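Fusion protein of Nuclear RNA export factor 2 and Protein panoramix (Drosophila melanogaster, PDB 6IEW) joins the Panoramix-binding UBA domain of an NXF-family factor to a Panoramix segment, partners that act in piRNA-guided cotranscriptional transposon silencing in the ovary. Local coordinates at residues Leu41-Asp55 against Arg74-Glu86. Numbering follows the deposited sequence. Where two conformers were deposited one is given.
Sequences LKLFIQKNADHEIPD and RSLAVARAELVLE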
loop_
_atom_site.group_PDB
_atom_site.type_symbol
_atom_site.label_atom_id
_atom_site.label_comp_id
_atom_site.label_asym_id
_atom_site.label_seq_id
_atom_site.Cartn_x
_atom_site.Cartn_y
_atom_site.Cartn_z
ATOM N N LEU A 41 3.649 -4.235 -0.958
ATOM C CA LEU A 41 2.310 -4.602 -1.410
ATOM C C LEU A 41 1.947 -6.007 -0.947
ATOM O O LEU A 41 0.838 -6.244 -0.450
ATOM C CB LEU A 41 2.217 -4.488 -2.932
ATOM C CG LEU A 41 2.361 -3.071 -3.486
ATOM C CD1 LEU A 41 2.409 -3.104 -5.007
ATOM C CD2 LEU A 41 1.228 -2.175 -3.007
ATOM N N LYS A 42 2.879 -6.954 -1.093
ATOM C CA LYS A 42 2.632 -8.311 -0.616
ATOM C C LYS A 42 2.404 -8.333 0.889
ATOM O O LYS A 42 1.546 -9.075 1.389
ATOM C CB LYS A 42 3.809 -9.219 -0.972
ATOM C CG LYS A 42 3.996 -9.458 -2.455
ATOM C CD LYS A 42 5.172 -10.388 -2.692
ATOM C CE LYS A 42 5.353 -10.679 -4.171
ATOM N NZ LYS A 42 6.532 -11.560 -4.412
ATOM N N LEU A 43 3.180 -7.542 1.629
ATOM C CA LEU A 43 3.027 -7.499 3.077
ATOM C C LEU A 43 1.674 -6.924 3.472
ATOM O O LEU A 43 1.036 -7.413 4.412
ATOM C CB LEU A 43 4.172 -6.691 3.687
ATOM C CG LEU A 43 4.163 -6.554 5.207
ATOM C CD1 LEU A 43 4.180 -7.919 5.879
ATOM C CD2 LEU A 43 5.339 -5.712 5.674
ATOM N N PHE A 44 1.217 -5.891 2.763
ATOM C CA PHE A 44 -0.116 -5.348 3.011
ATOM C C PHE A 44 -1.188 -6.413 2.819
ATOM O O PHE A 44 -2.099 -6.552 3.645
ATOM C CB PHE A 44 -0.373 -4.157 2.085
ATOM C CG PHE A 44 -1.832 -3.812 1.928
ATOM C CD1 PHE A 44 -2.612 -3.489 3.031
ATOM C CD2 PHE A 44 -2.421 -3.806 0.674
ATOM C CE1 PHE A 44 -3.954 -3.178 2.880
ATOM C CE2 PHE A 44 -3.755 -3.490 0.516
ATOM C CZ PHE A 44 -4.528 -3.181 1.620
ATOM N N ILE A 45 -1.097 -7.174 1.728
ATOM C CA ILE A 45 -2.097 -8.203 1.453
ATOM C C ILE A 45 -2.099 -9.266 2.546
ATOM O O ILE A 45 -3.162 -9.727 2.986
ATOM C CB ILE A 45 -1.877 -8.790 0.047
ATOM C CG1 ILE A 45 -2.213 -7.734 -1.004
ATOM C CG2 ILE A 45 -2.707 -10.052 -0.151
ATOM C CD1 ILE A 45 -1.627 -8.024 -2.354
ATOM N N GLN A 46 -0.913 -9.659 3.016
ATOM C CA GLN A 46 -0.834 -10.660 4.074
ATOM C C GLN A 46 -1.400 -10.122 5.381
ATOM O O GLN A 46 -2.212 -10.785 6.037
ATOM C CB GLN A 46 0.612 -11.116 4.262
ATOM C CG GLN A 46 0.761 -12.217 5.298
ATOM C CD GLN A 46 0.046 -13.486 4.886
ATOM O OE1 GLN A 46 0.248 -13.991 3.781
ATOM N NE2 GLN A 46 -0.804 -14.002 5.765
ATOM N N LYS A 47 -0.975 -8.917 5.778
ATOM C CA LYS A 47 -1.503 -8.311 6.996
ATOM C C LYS A 47 -3.014 -8.150 6.919
ATOM O O LYS A 47 -3.725 -8.375 7.907
ATOM C CB LYS A 47 -0.844 -6.953 7.229
ATOM C CG LYS A 47 0.603 -7.017 7.680
ATOM C CD LYS A 47 1.213 -5.615 7.666
ATOM C CE LYS A 47 2.593 -5.572 8.304
ATOM N NZ LYS A 47 2.535 -5.440 9.788
ATOM N N ASN A 48 -3.526 -7.774 5.747
ATOM C CA ASN A 48 -4.965 -7.624 5.585
ATOM C C ASN A 48 -5.682 -8.945 5.832
ATOM O O ASN A 48 -6.699 -8.993 6.535
ATOM C CB ASN A 48 -5.275 -7.087 4.188
ATOM C CG ASN A 48 -6.750 -6.858 3.972
ATOM O OD1 ASN A 48 -7.311 -5.877 4.457
ATOM N ND2 ASN A 48 -7.390 -7.765 3.238
ATOM N N ALA A 49 -5.148 -10.036 5.276
ATOM C CA ALA A 49 -5.787 -11.338 5.439
ATOM C C ALA A 49 -5.746 -11.810 6.886
ATOM O O ALA A 49 -6.630 -12.559 7.320
ATOM C CB ALA A 49 -5.122 -12.365 4.524
ATOM N N ASP A 50 -4.735 -11.388 7.643
ATOM C CA ASP A 50 -4.567 -11.780 9.035
ATOM C C ASP A 50 -5.295 -10.855 10.009
ATOM O O ASP A 50 -5.070 -10.951 11.221
ATOM C CB ASP A 50 -3.078 -11.850 9.394
ATOM C CG ASP A 50 -2.349 -12.961 8.660
ATOM O OD1 ASP A 50 -3.006 -13.934 8.242
ATOM O OD2 ASP A 50 -1.113 -12.865 8.513
ATOM N N HIS A 51 -6.143 -9.956 9.509
ATOM C CA HIS A 51 -6.918 -9.037 10.348
ATOM C C HIS A 51 -6.035 -8.075 11.134
ATOM O O HIS A 51 -6.358 -7.695 12.263
ATOM C CB HIS A 51 -7.920 -9.774 11.241
ATOM C CG HIS A 51 -8.940 -10.538 10.463
ATOM N ND1 HIS A 51 -9.795 -9.930 9.571
ATOM C CD2 HIS A 51 -9.230 -11.860 10.426
ATOM C CE1 HIS A 51 -10.577 -10.844 9.023
ATOM N NE2 HIS A 51 -10.251 -12.023 9.521
ATOM N N GLU A 52 -4.923 -7.659 10.530
ATOM C CA GLU A 52 -4.005 -6.718 11.155
ATOM C C GLU A 52 -4.107 -5.310 10.585
ATOM O O GLU A 52 -3.359 -4.427 11.016
ATOM C CB GLU A 52 -2.565 -7.238 11.067
ATOM C CG GLU A 52 -2.292 -8.406 12.007
ATOM C CD GLU A 52 -1.047 -9.187 11.638
ATOM O OE1 GLU A 52 -0.350 -8.788 10.682
ATOM O OE2 GLU A 52 -0.770 -10.208 12.303
ATOM N N ILE A 53 -5.016 -5.073 9.641
ATOM C CA ILE A 53 -5.232 -3.739 9.081
ATOM C C ILE A 53 -6.582 -3.222 9.563
ATOM O O ILE A 53 -7.630 -3.663 9.065
ATOM C CB ILE A 53 -5.164 -3.749 7.547
ATOM C CG1 ILE A 53 -3.855 -4.376 7.058
ATOM C CG2 ILE A 53 -5.310 -2.327 7.001
ATOM C CD1 ILE A 53 -2.613 -3.560 7.383
ATOM N N PRO A 54 -6.615 -2.294 10.517
ATOM C CA PRO A 54 -7.900 -1.782 11.001
ATOM C C PRO A 54 -8.674 -1.069 9.902
ATOM O O PRO A 54 -8.098 -0.555 8.942
ATOM C CB PRO A 54 -7.496 -0.793 12.103
ATOM C CG PRO A 54 -6.114 -1.213 12.508
ATOM C CD PRO A 54 -5.475 -1.722 11.256
ATOM N N ASP A 55 -10.001 -1.040 10.062
ATOM C CA ASP A 55 -10.848 -0.248 9.175
ATOM C C ASP A 55 -10.332 1.181 9.044
ATOM O O ASP A 55 -10.310 1.747 7.945
ATOM C CB ASP A 55 -12.281 -0.205 9.710
ATOM C CG ASP A 55 -13.100 -1.424 9.338
ATOM O OD1 ASP A 55 -12.548 -2.392 8.779
ATOM O OD2 ASP A 55 -14.322 -1.402 9.606
ATOM N N ARG A 74 -11.625 -1.369 1.675
ATOM C CA ARG A 74 -10.675 -2.452 1.887
ATOM C C ARG A 74 -10.578 -3.338 0.654
ATOM O O ARG A 74 -9.478 -3.667 0.195
ATOM C CB ARG A 74 -11.105 -3.274 3.103
ATOM C CG ARG A 74 -10.169 -4.409 3.455
ATOM C CD ARG A 74 -10.722 -5.232 4.612
ATOM N NE ARG A 74 -10.906 -4.444 5.830
ATOM C CZ ARG A 74 -9.958 -4.240 6.741
ATOM N NH1 ARG A 74 -8.744 -4.752 6.577
ATOM N NH2 ARG A 74 -10.223 -3.516 7.820
ATOM N N SER A 75 -11.726 -3.743 0.105
ATOM C CA SER A 75 -11.715 -4.593 -1.081
ATOM C C SER A 75 -11.044 -3.895 -2.252
ATOM O O SER A 75 -10.295 -4.521 -3.012
ATOM C CB SER A 75 -13.137 -4.998 -1.454
ATOM O OG SER A 75 -13.681 -5.883 -0.493
ATOM N N LEU A 76 -11.305 -2.597 -2.416
ATOM C CA LEU A 76 -10.681 -1.859 -3.510
ATOM C C LEU A 76 -9.173 -1.762 -3.318
ATOM O O LEU A 76 -8.408 -1.895 -4.282
ATOM C CB LEU A 76 -11.305 -0.468 -3.623
ATOM C CG LEU A 76 -10.745 0.453 -4.712
ATOM C CD1 LEU A 76 -10.866 -0.180 -6.094
ATOM C CD2 LEU A 76 -11.445 1.804 -4.677
ATOM N N ALA A 77 -8.729 -1.540 -2.079
ATOM C CA ALA A 77 -7.300 -1.429 -1.802
ATOM C C ALA A 77 -6.579 -2.734 -2.110
ATOM O O ALA A 77 -5.511 -2.741 -2.733
ATOM C CB ALA A 77 -7.094 -1.053 -0.334
ATOM N N VAL A 78 -7.143 -3.851 -1.651
ATOM C CA VAL A 78 -6.559 -5.158 -1.934
ATOM C C VAL A 78 -6.516 -5.407 -3.434
ATOM O O VAL A 78 -5.503 -5.872 -3.974
ATOM C CB VAL A 78 -7.347 -6.252 -1.190
ATOM C CG1 VAL A 78 -6.940 -7.641 -1.678
ATOM C CG2 VAL A 78 -7.140 -6.120 0.312
ATOM N N ALA A 79 -7.607 -5.084 -4.133
ATOM C CA ALA A 79 -7.668 -5.325 -5.571
ATOM C C ALA A 79 -6.633 -4.494 -6.319
ATOM O O ALA A 79 -6.003 -4.981 -7.268
ATOM C CB ALA A 79 -9.071 -5.016 -6.089
ATOM N N ARG A 80 -6.456 -3.234 -5.919
ATOM C CA ARG A 80 -5.452 -2.395 -6.561
ATOM C C ARG A 80 -4.050 -2.928 -6.305
ATOM O O ARG A 80 -3.225 -2.995 -7.226
ATOM C CB ARG A 80 -5.581 -0.950 -6.071
ATOM C CG ARG A 80 -6.779 -0.218 -6.646
ATOM C CD ARG A 80 -7.083 1.077 -5.903
ATOM N NE ARG A 80 -5.982 2.036 -5.940
ATOM C CZ ARG A 80 -5.872 3.022 -6.827
ATOM N NH1 ARG A 80 -6.794 3.182 -7.769
ATOM N NH2 ARG A 80 -4.843 3.855 -6.767
ATOM N N ALA A 81 -3.764 -3.318 -5.061
ATOM C CA ALA A 81 -2.449 -3.865 -4.747
ATOM C C ALA A 81 -2.193 -5.152 -5.519
ATOM O O ALA A 81 -1.092 -5.365 -6.039
ATOM C CB ALA A 81 -2.333 -4.101 -3.240
ATOM N N GLU A 82 -3.204 -6.020 -5.612
ATOM C CA GLU A 82 -3.032 -7.273 -6.341
ATOM C C GLU A 82 -2.838 -7.036 -7.834
ATOM O O GLU A 82 -2.066 -7.751 -8.483
ATOM C CB GLU A 82 -4.211 -8.207 -6.073
ATOM C CG GLU A 82 -4.197 -8.807 -4.679
ATOM C CD GLU A 82 -5.436 -9.622 -4.377
ATOM O OE1 GLU A 82 -6.449 -9.442 -5.085
ATOM O OE2 GLU A 82 -5.393 -10.442 -3.435
ATOM N N LEU A 83 -3.528 -6.040 -8.402
ATOM C CA LEU A 83 -3.346 -5.756 -9.825
ATOM C C LEU A 83 -1.945 -5.231 -10.109
ATOM O O LEU A 83 -1.331 -5.605 -11.114
ATOM C CB LEU A 83 -4.403 -4.770 -10.326
ATOM C CG LEU A 83 -4.407 -4.557 -11.845
ATOM C CD1 LEU A 83 -5.006 -5.768 -12.555
ATOM C CD2 LEU A 83 -5.149 -3.285 -12.224
ATOM N N VAL A 84 -1.427 -4.361 -9.239
ATOM C CA VAL A 84 -0.077 -3.842 -9.438
ATOM C C VAL A 84 0.945 -4.965 -9.337
ATOM O O VAL A 84 1.914 -5.012 -10.104
ATOM C CB VAL A 84 0.214 -2.688 -8.460
ATOM C CG1 VAL A 84 1.692 -2.319 -8.486
ATOM C CG2 VAL A 84 -0.634 -1.481 -8.814
ATOM N N LEU A 85 0.746 -5.891 -8.392
ATOM C CA LEU A 85 1.639 -7.041 -8.293
ATOM C C LEU A 85 1.628 -7.861 -9.579
ATOM O O LEU A 85 2.680 -8.321 -10.040
ATOM C CB LEU A 85 1.266 -7.902 -7.087
ATOM C CG LEU A 85 1.633 -7.328 -5.714
ATOM C CD1 LEU A 85 1.105 -8.215 -4.613
ATOM C CD2 LEU A 85 3.139 -7.185 -5.590
ATOM N N GLU A 86 0.447 -8.043 -10.177
ATOM C CA GLU A 86 0.366 -8.744 -11.454
ATOM C C GLU A 86 1.097 -7.977 -12.547
ATOM O O GLU A 86 1.796 -8.574 -13.374
ATOM C CB GLU A 86 -1.097 -8.954 -11.848
ATOM C CG GLU A 86 -1.826 -10.008 -11.037
ATOM C CD GLU A 86 -3.295 -10.111 -11.409
ATOM O OE1 GLU A 86 -3.791 -9.235 -12.150
ATOM O OE2 GLU A 86 -3.954 -11.073 -10.959
HETATM O O HOH W 1 -13.783 -4.147 6.323
#
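R74 leaves its helix with CG anti to the backbone N and then bends at chi3 (-60°), which carries the guanidinium across to N48 and the turn at I53-D55. N48, also with CG anti to its N, brings OD1 to the edge of that guanidinium, the two planes 27° apart. R74 NH1 donates to N48 OD1 at 2.8 Å, from a position tilted off the carbonyl plane. Both NH1 and NH2 converge end-on on the backbone O of I53, which lies in the guanidinium plane. D55 OD1 accepts from R74 NH2 through its anti lone pair, in a 2.8 Å salt bridge, while a water links R74 NE to D55 OD1. Four direct bonds thus fix the group's rotation. The turn follows a Schellman motif, with H51 as its positive-phi residue, that ends helix 37-49.

The UBA (TAP-C) domain of Nxf2 mediates Panoramix binding, and 68-94 is the Nxf2-interacting region of Panoramix; the two are joined here in an engineered fusion, and the contact is consistent with how the separate proteins bind. The axes of 41-49 and 74-86 come within 9.7 Å, running roughly antiparallel (143°).

N48 ND2 lies against V78 CG2 (3.4 Å), where the polar end gives way to apolar side chains. The F44 ring presents its edge to A77 and A81, with F44 CD2 3.9 Å from A81 CB. I45 CD1 meets L85 CD1 tip to tip at 3.6 Å. L41, backed by F15 and V18 of helix 4-19, sends CD1 crosswise against V84 CG1 at 3.6 Å.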